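Phikz039 (Pseudomonas phage phikz, PDB 3ZBQ) is PhuZ, a phage-encoded member of the tubulin-like protein family, modelled here with guanosine-5'-diphosphate bound. Local coordinates at residues Y135-S145 with L292-K303; M70-I81 with G105-S115. All coordinates share one frame; numbering follows the deposited sequence.

Contact 1: Y135-S145 with L292-K303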
loop_
_atom_site.group_PDB
_atom_site.type_symbol
_atom_site.label_atom_id
_atom_site.label_comp_id
_atom_site.label_asym_id
_atom_site.label_seq_id
_atom_site.Cartn_x
_atom_site.Cartn_y
_atom_site.Cartn_z
ATOM N N TYR A 135 9.044 0.226 -11.449
ATOM C CA TYR A 135 8.927 0.085 -12.887
ATOM C C TYR A 135 10.264 -0.297 -13.484
ATOM O O TYR A 135 10.608 0.183 -14.566
ATOM C CB TYR A 135 8.440 1.388 -13.519
ATOM C CG TYR A 135 9.032 2.616 -12.887
ATOM C CD1 TYR A 135 10.282 3.088 -13.262
ATOM C CD2 TYR A 135 8.328 3.315 -11.912
ATOM C CE1 TYR A 135 10.822 4.221 -12.675
ATOM C CE2 TYR A 135 8.856 4.437 -11.322
ATOM C CZ TYR A 135 10.097 4.887 -11.699
ATOM O OH TYR A 135 10.596 6.023 -11.099
ATOM N N ASP A 136 11.006 -1.154 -12.779
ATOM C CA ASP A 136 12.347 -1.559 -13.231
ATOM C C ASP A 136 12.328 -2.538 -14.396
ATOM O O ASP A 136 13.383 -2.890 -14.933
ATOM C CB ASP A 136 13.208 -2.101 -12.069
ATOM C CG ASP A 136 12.721 -3.447 -11.535
ATOM O OD1 ASP A 136 11.527 -3.768 -11.700
ATOM O OD2 ASP A 136 13.538 -4.191 -10.937
ATOM N N SER A 137 11.141 -2.971 -14.807
ATOM C CA SER A 137 11.012 -3.798 -16.006
ATOM C C SER A 137 9.595 -3.693 -16.534
ATOM O O SER A 137 8.717 -3.130 -15.872
ATOM C CB SER A 137 11.340 -5.267 -15.716
ATOM O OG SER A 137 10.328 -5.866 -14.930
ATOM N N ASP A 138 9.369 -4.241 -17.721
ATOM C CA ASP A 138 8.030 -4.258 -18.299
ATOM C C ASP A 138 7.006 -4.894 -17.359
ATOM O O ASP A 138 5.923 -4.336 -17.133
ATOM C CB ASP A 138 8.026 -4.980 -19.647
ATOM C CG ASP A 138 6.638 -5.061 -20.252
ATOM O OD1 ASP A 138 5.983 -4.010 -20.392
ATOM O OD2 ASP A 138 6.190 -6.181 -20.579
ATOM N N ILE A 139 7.353 -6.043 -16.784
ATOM C CA ILE A 139 6.411 -6.764 -15.918
ATOM C C ILE A 139 6.094 -5.992 -14.629
ATOM O O ILE A 139 4.937 -5.907 -14.220
ATOM C CB ILE A 139 6.867 -8.242 -15.635
ATOM C CG1 ILE A 139 5.709 -9.062 -15.039
ATOM C CG2 ILE A 139 8.126 -8.286 -14.761
ATOM C CD1 ILE A 139 5.986 -10.574 -14.954
ATOM N N SER A 140 7.103 -5.410 -13.990
ATOM C CA SER A 140 6.846 -4.683 -12.742
ATOM C C SER A 140 6.084 -3.380 -12.998
ATOM O O SER A 140 5.283 -2.938 -12.162
ATOM C CB SER A 140 8.142 -4.419 -11.975
ATOM O OG SER A 140 8.983 -3.531 -12.680
ATOM N N LEU A 141 6.323 -2.760 -14.149
ATOM C CA LEU A 141 5.559 -1.568 -14.522
ATOM C C LEU A 141 4.110 -1.957 -14.802
ATOM O O LEU A 141 3.184 -1.259 -14.400
ATOM C CB LEU A 141 6.189 -0.878 -15.737
ATOM C CG LEU A 141 5.375 0.234 -16.417
ATOM C CD1 LEU A 141 5.053 1.387 -15.442
ATOM C CD2 LEU A 141 6.134 0.761 -17.620
ATOM N N ARG A 142 3.922 -3.080 -15.489
ATOM C CA ARG A 142 2.595 -3.633 -15.721
ATOM C C ARG A 142 1.903 -3.915 -14.377
ATOM O O ARG A 142 0.711 -3.623 -14.196
ATOM C CB ARG A 142 2.711 -4.909 -16.555
ATOM C CG ARG A 142 1.392 -5.496 -16.998
ATOM C CD ARG A 142 1.607 -6.876 -17.590
ATOM N NE ARG A 142 2.665 -6.858 -18.594
ATOM C CZ ARG A 142 3.311 -7.937 -19.030
ATOM N NH1 ARG A 142 3.010 -9.136 -18.551
ATOM N NH2 ARG A 142 4.263 -7.812 -19.945
ATOM N N ASN A 143 2.662 -4.457 -13.428
ATOM C CA ASN A 143 2.112 -4.718 -12.096
ATOM C C ASN A 143 1.739 -3.448 -11.354
ATOM O O ASN A 143 0.669 -3.387 -10.736
ATOM C CB ASN A 143 3.074 -5.557 -11.252
ATOM C CG ASN A 143 3.163 -6.989 -11.734
ATOM O OD1 ASN A 143 2.321 -7.441 -12.519
ATOM N ND2 ASN A 143 4.178 -7.715 -11.267
ATOM N N SER A 144 2.608 -2.434 -11.408
ATOM C CA SER A 144 2.318 -1.171 -10.710
ATOM C C SER A 144 1.122 -0.454 -11.342
ATOM O O SER A 144 0.291 0.138 -10.630
ATOM C CB SER A 144 3.554 -0.257 -10.664
ATOM O OG SER A 144 4.588 -0.797 -9.850
ATOM N N SER A 145 1.011 -0.511 -12.670
ATOM C CA SER A 145 -0.162 0.069 -13.344
ATOM C C SER A 145 -1.445 -0.661 -12.963
ATOM O O SER A 145 -2.480 -0.028 -12.704
ATOM C CB SER A 145 0.004 0.064 -14.865
ATOM O OG SER A 145 1.122 0.839 -15.253
ATOM N N LEU A 292 3.251 6.678 -14.469
ATOM C CA LEU A 292 3.279 5.306 -14.961
ATOM C C LEU A 292 2.951 5.270 -16.449
ATOM O O LEU A 292 3.503 4.456 -17.200
ATOM C CB LEU A 292 2.314 4.414 -14.165
ATOM C CG LEU A 292 2.617 4.274 -12.673
ATOM C CD1 LEU A 292 1.632 3.336 -11.995
ATOM C CD2 LEU A 292 4.044 3.803 -12.450
ATOM N N GLU A 293 2.059 6.157 -16.877
ATOM C CA GLU A 293 1.712 6.262 -18.292
ATOM C C GLU A 293 2.947 6.595 -19.125
ATOM O O GLU A 293 3.201 5.970 -20.162
ATOM C CB GLU A 293 0.625 7.318 -18.498
ATOM C CG GLU A 293 0.135 7.466 -19.935
ATOM C CD GLU A 293 -1.040 8.431 -20.038
ATOM O OE1 GLU A 293 -0.800 9.655 -20.122
ATOM O OE2 GLU A 293 -2.200 7.961 -20.022
ATOM N N GLU A 294 3.729 7.561 -18.654
ATOM C CA GLU A 294 4.954 7.953 -19.349
ATOM C C GLU A 294 5.960 6.813 -19.389
ATOM O O GLU A 294 6.603 6.592 -20.419
ATOM C CB GLU A 294 5.584 9.184 -18.689
ATOM C CG GLU A 294 4.779 10.460 -18.883
ATOM C CD GLU A 294 5.149 11.542 -17.885
ATOM O OE1 GLU A 294 5.897 11.240 -16.926
ATOM O OE2 GLU A 294 4.693 12.695 -18.062
ATOM N N ARG A 295 6.113 6.089 -18.279
ATOM C CA ARG A 295 7.020 4.934 -18.289
ATOM C C ARG A 295 6.510 3.885 -19.268
ATOM O O ARG A 295 7.294 3.248 -19.971
ATOM C CB ARG A 295 7.164 4.298 -16.899
ATOM C CG ARG A 295 7.663 5.222 -15.791
ATOM C CD ARG A 295 9.019 5.834 -16.097
ATOM N NE ARG A 295 10.025 4.819 -16.395
ATOM C CZ ARG A 295 11.337 5.033 -16.347
ATOM N NH1 ARG A 295 11.799 6.227 -15.994
ATOM N NH2 ARG A 295 12.184 4.053 -16.639
ATOM N N ARG A 296 5.195 3.703 -19.317
ATOM C CA ARG A 296 4.589 2.740 -20.234
ATOM C C ARG A 296 4.826 3.143 -21.692
ATOM O O ARG A 296 5.128 2.289 -22.540
ATOM C CB ARG A 296 3.093 2.580 -19.925
ATOM C CG ARG A 296 2.278 1.799 -20.955
ATOM C CD ARG A 296 2.888 0.418 -21.289
ATOM N NE ARG A 296 3.205 -0.394 -20.110
ATOM C CZ ARG A 296 4.010 -1.457 -20.134
ATOM N NH1 ARG A 296 4.580 -1.824 -21.272
ATOM N NH2 ARG A 296 4.256 -2.149 -19.023
ATOM N N GLU A 297 4.708 4.436 -21.987
ATOM C CA GLU A 297 4.988 4.923 -23.344
ATOM C C GLU A 297 6.435 4.663 -23.765
ATOM O O GLU A 297 6.696 4.278 -24.908
ATOM C CB GLU A 297 4.615 6.405 -23.492
ATOM C CG GLU A 297 3.110 6.623 -23.436
ATOM C CD GLU A 297 2.705 8.086 -23.421
ATOM O OE1 GLU A 297 3.592 8.962 -23.319
ATOM O OE2 GLU A 297 1.487 8.354 -23.508
ATOM N N MET A 298 7.375 4.844 -22.842
ATOM C CA MET A 298 8.770 4.497 -23.126
ATOM C C MET A 298 8.947 2.991 -23.344
ATOM O O MET A 298 9.618 2.565 -24.289
ATOM C CB MET A 298 9.692 4.954 -21.995
ATOM C CG MET A 298 9.709 6.449 -21.755
ATOM S SD MET A 298 10.539 6.837 -20.196
ATOM C CE MET A 298 12.072 5.934 -20.423
ATOM N N MET A 299 8.354 2.188 -22.463
ATOM C CA MET A 299 8.492 0.731 -22.532
ATOM C C MET A 299 7.929 0.158 -23.834
ATOM O O MET A 299 8.563 -0.686 -24.469
ATOM C CB MET A 299 7.818 0.064 -21.325
ATOM C CG MET A 299 8.012 -1.450 -21.251
ATOM S SD MET A 299 9.712 -1.963 -20.873
ATOM C CE MET A 299 9.975 -1.161 -19.289
ATOM N N ASN A 300 6.746 0.619 -24.241
ATOM C CA ASN A 300 6.155 0.156 -25.497
ATOM C C ASN A 300 6.998 0.549 -26.709
ATOM O O ASN A 300 7.154 -0.232 -27.650
ATOM C CB ASN A 300 4.712 0.650 -25.652
ATOM C CG ASN A 300 3.750 -0.050 -24.708
ATOM O OD1 ASN A 300 4.095 -1.053 -24.077
ATOM N ND2 ASN A 300 2.532 0.482 -24.604
ATOM N N ARG A 301 7.557 1.752 -26.668
ATOM C CA ARG A 301 8.469 2.224 -27.709
ATOM C C ARG A 301 9.661 1.264 -27.813
ATOM O O ARG A 301 10.019 0.789 -28.903
ATOM C CB ARG A 301 8.948 3.629 -27.342
ATOM C CG ARG A 301 9.499 4.484 -28.473
ATOM C CD ARG A 301 9.977 5.839 -27.920
ATOM N NE ARG A 301 8.974 6.463 -27.053
ATOM C CZ ARG A 301 9.244 7.100 -25.911
ATOM N NH1 ARG A 301 10.498 7.207 -25.482
ATOM N NH2 ARG A 301 8.253 7.629 -25.191
ATOM N N ALA A 302 10.261 0.961 -26.665
ATOM C CA ALA A 302 11.428 0.084 -26.622
ATOM C C ALA A 302 11.100 -1.317 -27.125
ATOM O O ALA A 302 11.842 -1.883 -27.935
ATOM C CB ALA A 302 11.982 0.019 -25.222
ATOM N N LYS A 303 9.998 -1.876 -26.629
ATOM C CA LYS A 303 9.509 -3.179 -27.081
ATOM C C LYS A 303 9.393 -3.244 -28.591
ATOM O O LYS A 303 9.964 -4.131 -29.232
ATOM C CB LYS A 303 8.120 -3.445 -26.515
ATOM C CG LYS A 303 8.064 -3.935 -25.090
ATOM C CD LYS A 303 6.594 -4.023 -24.687
ATOM C CE LYS A 303 6.394 -4.888 -23.481
ATOM N NZ LYS A 303 4.975 -5.312 -23.362
HETATM O O HOH W 1 9.901 2.009 -16.834
HETATM O O HOH W 2 3.417 -5.514 -20.967
HETATM O O HOH W 3 1.963 -0.510 -17.476
#
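D138 and R296 join helix 138-158 to helix 284-304, whose segments run roughly antiparallel with axes 10.3 Å apart. R296 CB leaves its helix with CG anti to the backbone N (chi1 169°), and bends at chi2 and chi3 turn the guanidinium back across L141. NE donates to water 3, which also bonds S145 OG. CZ lies 4.0 Å from L141 CD2, the methyl that sits over one face of the group. NH1 reaches D138 OD1 at 2.7 Å, nearly along the C-O direction of that oxygen, and donates to N300 OD1. NH2 meets D138 OD1 at 2.9 Å, from above the carboxylate plane. The grip is end-on, both nitrogens on one oxygen; with the planes 79° apart this is no flat two-oxygen pairing.

D138 OD2 forms salt bridges with R142 NH2 (2.6 Å) and K303 NZ (3.2 Å), both weak as hydrogen bonds. Water 2 bridges these two cations. Next to this network L141 is a knob in the hole formed by L292, R295, R296 and M299. R295 CG stands over the Y135 ring, 4.2 Å from its centroid, while the CD1-CE1 side of the ring lies over one face of the R295 guanidinium, the planes 33° apart. Y135 OH bonds R291 and E168. One carboxylate thus gathers three cations, which would probably keep D138 ionised and offset the closeness of R142 and K303.

Contact 2: M70-I81 with G105-S115. With GDP (guanosine-5'-diphosphate), chain B.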
loop_
_atom_site.group_PDB
_atom_site.type_symbol
_atom_site.label_atom_id
_atom_site.label_comp_id
_atom_site.label_asym_id
_atom_site.label_seq_id
_atom_site.Cartn_x
_atom_site.Cartn_y
_atom_site.Cartn_z
ATOM N N MET A 70 5.552 -15.895 -6.047
ATOM C CA MET A 70 4.805 -15.837 -7.295
ATOM C C MET A 70 5.605 -15.180 -8.428
ATOM O O MET A 70 5.112 -15.052 -9.546
ATOM C CB MET A 70 3.465 -15.124 -7.066
ATOM C CG MET A 70 2.470 -15.969 -6.286
ATOM S SD MET A 70 1.731 -17.272 -7.277
ATOM C CE MET A 70 2.199 -18.700 -6.308
ATOM N N GLY A 71 6.843 -14.784 -8.128
ATOM C CA GLY A 71 7.726 -14.183 -9.115
ATOM C C GLY A 71 7.103 -13.148 -10.037
ATOM O O GLY A 71 7.187 -13.269 -11.255
ATOM N N LYS A 72 6.472 -12.132 -9.447
ATOM C CA LYS A 72 5.856 -11.019 -10.179
ATOM C C LYS A 72 4.698 -11.389 -11.113
ATOM O O LYS A 72 4.292 -10.583 -11.956
ATOM C CB LYS A 72 6.917 -10.172 -10.898
ATOM C CG LYS A 72 7.911 -9.555 -9.941
ATOM C CD LYS A 72 8.833 -8.598 -10.675
ATOM C CE LYS A 72 9.823 -7.942 -9.717
ATOM N NZ LYS A 72 10.782 -8.919 -9.135
ATOM N N ASP A 73 4.160 -12.595 -10.948
ATOM C CA ASP A 73 2.996 -13.026 -11.720
ATOM C C ASP A 73 1.742 -12.652 -10.942
ATOM O O ASP A 73 1.234 -13.448 -10.148
ATOM C CB ASP A 73 3.032 -14.542 -11.960
ATOM C CG ASP A 73 2.027 -15.001 -13.017
ATOM O OD1 ASP A 73 0.958 -14.361 -13.168
ATOM O OD2 ASP A 73 2.314 -16.011 -13.695
ATOM N N ARG A 74 1.253 -11.436 -11.169
ATOM C CA ARG A 74 0.119 -10.898 -10.410
ATOM C C ARG A 74 -1.167 -11.707 -10.608
ATOM O O ARG A 74 -1.942 -11.900 -9.666
ATOM C CB ARG A 74 -0.126 -9.430 -10.780
ATOM C CG ARG A 74 0.304 -8.432 -9.724
ATOM C CD ARG A 74 -0.202 -7.016 -10.024
ATOM N NE ARG A 74 -1.209 -6.559 -9.048
ATOM C CZ ARG A 74 -2.411 -6.093 -9.375
ATOM N NH1 ARG A 74 -2.756 -5.979 -10.651
ATOM N NH2 ARG A 74 -3.263 -5.712 -8.424
ATOM N N LYS A 75 -1.404 -12.170 -11.832
ATOM C CA LYS A 75 -2.609 -12.950 -12.107
ATOM C C LYS A 75 -2.588 -14.293 -11.394
ATOM O O LYS A 75 -3.578 -14.687 -10.773
ATOM C CB LYS A 75 -2.819 -13.128 -13.607
ATOM C CG LYS A 75 -3.110 -11.824 -14.314
ATOM C CD LYS A 75 -3.489 -12.050 -15.764
ATOM C CE LYS A 75 -3.725 -10.724 -16.460
ATOM N NZ LYS A 75 -4.200 -10.897 -17.858
ATOM N N ALA A 76 -1.461 -14.998 -11.474
ATOM C CA ALA A 76 -1.330 -16.263 -10.764
ATOM C C ALA A 76 -1.485 -16.074 -9.266
ATOM O O ALA A 76 -2.127 -16.884 -8.597
ATOM C CB ALA A 76 0.011 -16.939 -11.084
ATOM N N ALA A 77 -0.886 -15.012 -8.734
ATOM C CA ALA A 77 -0.977 -14.745 -7.308
ATOM C C ALA A 77 -2.437 -14.533 -6.926
ATOM O O ALA A 77 -2.914 -15.080 -5.928
ATOM C CB ALA A 77 -0.152 -13.533 -6.942
ATOM N N ALA A 78 -3.150 -13.743 -7.719
ATOM C CA ALA A 78 -4.550 -13.448 -7.398
ATOM C C ALA A 78 -5.408 -14.719 -7.438
ATOM O O ALA A 78 -6.278 -14.913 -6.587
ATOM C CB ALA A 78 -5.100 -12.384 -8.334
ATOM N N GLU A 79 -5.155 -15.585 -8.419
ATOM C CA GLU A 79 -5.869 -16.864 -8.517
ATOM C C GLU A 79 -5.669 -17.697 -7.266
ATOM O O GLU A 79 -6.581 -18.391 -6.804
ATOM C CB GLU A 79 -5.334 -17.696 -9.685
ATOM C CG GLU A 79 -5.822 -17.323 -11.057
ATOM C CD GLU A 79 -5.241 -18.246 -12.124
ATOM O OE1 GLU A 79 -5.612 -19.444 -12.141
ATOM O OE2 GLU A 79 -4.408 -17.780 -12.936
ATOM N N LEU A 80 -4.451 -17.650 -6.738
ATOM C CA LEU A 80 -4.095 -18.467 -5.595
ATOM C C LEU A 80 -4.736 -17.907 -4.330
ATOM O O LEU A 80 -5.439 -18.611 -3.614
ATOM C CB LEU A 80 -2.577 -18.521 -5.419
ATOM C CG LEU A 80 -2.134 -19.162 -4.096
ATOM C CD1 LEU A 80 -2.624 -20.604 -3.983
ATOM C CD2 LEU A 80 -0.634 -19.088 -3.910
ATOM N N ILE A 81 -4.502 -16.624 -4.081
ATOM C CA ILE A 81 -4.775 -16.052 -2.766
ATOM C C ILE A 81 -6.220 -15.623 -2.496
ATOM O O ILE A 81 -6.629 -15.556 -1.340
ATOM C CB ILE A 81 -3.788 -14.890 -2.427
ATOM C CG1 ILE A 81 -4.018 -13.667 -3.324
ATOM C CG2 ILE A 81 -2.342 -15.369 -2.526
ATOM C CD1 ILE A 81 -4.983 -12.627 -2.721
ATOM N N GLY A 105 4.572 -3.310 -7.511
ATOM C CA GLY A 105 5.199 -3.918 -8.681
ATOM C C GLY A 105 5.433 -5.410 -8.580
ATOM O O GLY A 105 5.869 -6.052 -9.544
ATOM N N GLY A 106 5.159 -5.960 -7.402
ATOM C CA GLY A 106 5.274 -7.384 -7.177
ATOM C C GLY A 106 3.969 -8.111 -7.454
ATOM O O GLY A 106 3.069 -7.561 -8.090
ATOM N N ALA A 107 3.870 -9.354 -6.986
ATOM C CA ALA A 107 2.709 -10.199 -7.266
ATOM C C ALA A 107 1.843 -10.472 -6.039
ATOM O O ALA A 107 0.616 -10.481 -6.124
ATOM C CB ALA A 107 3.161 -11.525 -7.875
ATOM N N SER A 108 2.486 -10.717 -4.901
ATOM C CA SER A 108 1.776 -11.191 -3.722
ATOM C C SER A 108 1.271 -10.043 -2.874
ATOM O O SER A 108 0.102 -10.021 -2.483
ATOM C CB SER A 108 2.667 -12.118 -2.901
ATOM O OG SER A 108 2.987 -13.267 -3.662
ATOM N N GLY A 109 2.138 -9.069 -2.603
ATOM C CA GLY A 109 1.694 -7.925 -1.821
ATOM C C GLY A 109 0.627 -7.149 -2.560
ATOM O O GLY A 109 -0.324 -6.653 -1.949
ATOM N N SER A 110 0.770 -7.042 -3.879
ATOM C CA SER A 110 -0.145 -6.230 -4.684
ATOM C C SER A 110 -1.475 -6.917 -4.995
ATOM O O SER A 110 -2.325 -6.354 -5.688
ATOM C CB SER A 110 0.519 -5.830 -5.991
ATOM O OG SER A 110 0.607 -6.953 -6.862
ATOM N N THR A 111 -1.658 -8.129 -4.491
ATOM C CA THR A 111 -2.950 -8.805 -4.595
ATOM C C THR A 111 -3.509 -9.084 -3.203
ATOM O O THR A 111 -4.658 -8.740 -2.921
ATOM C CB THR A 111 -2.862 -10.107 -5.437
ATOM O OG1 THR A 111 -1.836 -10.950 -4.902
ATOM C CG2 THR A 111 -2.543 -9.771 -6.885
ATOM N N ILE A 112 -2.699 -9.679 -2.329
ATOM C CA ILE A 112 -3.095 -9.892 -0.933
ATOM C C ILE A 112 -3.488 -8.572 -0.257
ATOM O O ILE A 112 -4.530 -8.488 0.380
ATOM C CB ILE A 112 -1.970 -10.554 -0.098
ATOM C CG1 ILE A 112 -1.682 -11.969 -0.598
ATOM C CG2 ILE A 112 -2.350 -10.602 1.385
ATOM C CD1 ILE A 112 -0.373 -12.566 -0.034
ATOM N N GLY A 113 -2.648 -7.548 -0.405
ATOM C CA GLY A 113 -2.889 -6.269 0.251
ATOM C C GLY A 113 -4.213 -5.648 -0.139
ATOM O O GLY A 113 -5.082 -5.414 0.716
ATOM N N PRO A 114 -4.382 -5.352 -1.436
ATOM C CA PRO A 114 -5.652 -4.770 -1.879
ATOM C C PRO A 114 -6.854 -5.680 -1.623
ATOM O O PRO A 114 -7.946 -5.170 -1.371
ATOM C CB PRO A 114 -5.431 -4.557 -3.375
ATOM C CG PRO A 114 -3.944 -4.321 -3.492
ATOM C CD PRO A 114 -3.341 -5.277 -2.478
ATOM N N SER A 115 -6.667 -6.996 -1.673
ATOM C CA SER A 115 -7.770 -7.900 -1.341
ATOM C C SER A 115 -8.179 -7.782 0.115
ATOM O O SER A 115 -9.372 -7.835 0.431
ATOM C CB SER A 115 -7.430 -9.353 -1.667
ATOM O OG SER A 115 -7.174 -9.497 -3.047
HETATM P PB GDP B . 5.903 -9.656 -3.771
HETATM O O1B GDP B . 6.507 -10.561 -2.727
HETATM O O2B GDP B . 4.844 -8.767 -3.153
HETATM O O3B GDP B . 5.326 -10.438 -4.925
HETATM O O3A GDP B . 7.017 -8.689 -4.411
HETATM P PA GDP B . 8.144 -7.875 -3.603
HETATM O O1A GDP B . 9.140 -8.710 -2.833
HETATM O O2A GDP B . 7.494 -6.838 -2.711
HETATM O "O5'" GDP B . 8.919 -7.144 -4.790
HETATM C "C5'" GDP B . 8.232 -6.331 -5.734
HETATM C "C4'" GDP B . 8.978 -5.008 -5.888
HETATM O "O4'" GDP B . 8.863 -4.256 -4.679
HETATM C "C3'" GDP B . 10.471 -5.162 -6.108
HETATM O "O3'" GDP B . 10.754 -5.309 -7.509
HETATM C "C2'" GDP B . 11.025 -3.877 -5.543
HETATM O "O2'" GDP B . 10.895 -2.836 -6.514
HETATM C "C1'" GDP B . 10.053 -3.504 -4.447
HETATM N N9 GDP B . 10.544 -3.887 -3.106
HETATM C C8 GDP B . 10.650 -5.122 -2.578
HETATM N N7 GDP B . 11.122 -5.065 -1.309
HETATM C C5 GDP B . 11.310 -3.766 -1.000
HETATM C C6 GDP B . 11.786 -2.990 0.168
HETATM O O6 GDP B . 12.128 -3.561 1.234
HETATM N N1 GDP B . 11.816 -1.650 0.046
HETATM C C2 GDP B . 11.448 -1.008 -1.083
HETATM N N2 GDP B . 11.516 0.345 -1.148
HETATM N N3 GDP B . 11.005 -1.654 -2.182
HETATM C C4 GDP B . 10.922 -3.002 -2.192
HETATM O O HOH W 4 5.371 -13.456 -4.701
#
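R74 makes the direct hydrogen bonds between 70-81 and 105-115. Its guanidinium grips S110 side-on: R74 NE donates to S110 OG at 2.9 Å, and R74 NH2 to S110 O at 3.0 Å with an angle of 166° at the hydrogen. Both acceptors lie near the guanidinium plane. S110 OG donates in turn to G106 O, so the serine relays the grip back to the glycine loop. T111 OG1, between the backbone N and carbonyl carbon (chi1 54°), bonds A107 O in the carbonyl plane.

Apolar packing fills the middle. The methyl of A107 packs against the M70-D73 turn, with A107 CB 3.4 Å from D73 N, and it also meets M70 CB and A77 CB. T111 is a knob among R74, A77, A78 and I81. Its methyl faces A78, with T111 CG2 3.9 Å from A78 CB. I81 packs on I112.

The loop 105-109 holds the end phosphate through backbone N-H groups. A107 N and S108 N both donate to GDP O3B, the first at 2.7 Å, and G109 N donates to GDP O2B at 2.8 Å. This matches the glycine-rich phosphate loop of the tubulin family. Water 4 ties M70 N and S108 OG to GDP O3B, and S108 OG also bonds T35.

Helix 138-158 packs against R74 and S110, and T150 takes a bond from R74. Strand 30-34 touches S108 and I112.

How the contacts relate
Contact 2 closes before contact 1 opens, so the two come in series along the chain. Their centres are about 18 Å apart. Helix 109-122 of contact 2 leads through strand 127-133 to helix 138-158 of contact 1. The parallel strands 97-103 and 127-133 are neighbours in the central sheet. The contacts also touch: N143, on helix 138-158, uses ND2 to reach G105 O at 2.9 Å and K72 O at 3.0 Å, probably as hydrogen bonds. Contact 2 lies at the GDP phosphates. Contact 1 is farther from the chain centre and brings in C-terminal helix 284-304. Helix 138-158 thus connects the nucleotide pocket with that helix.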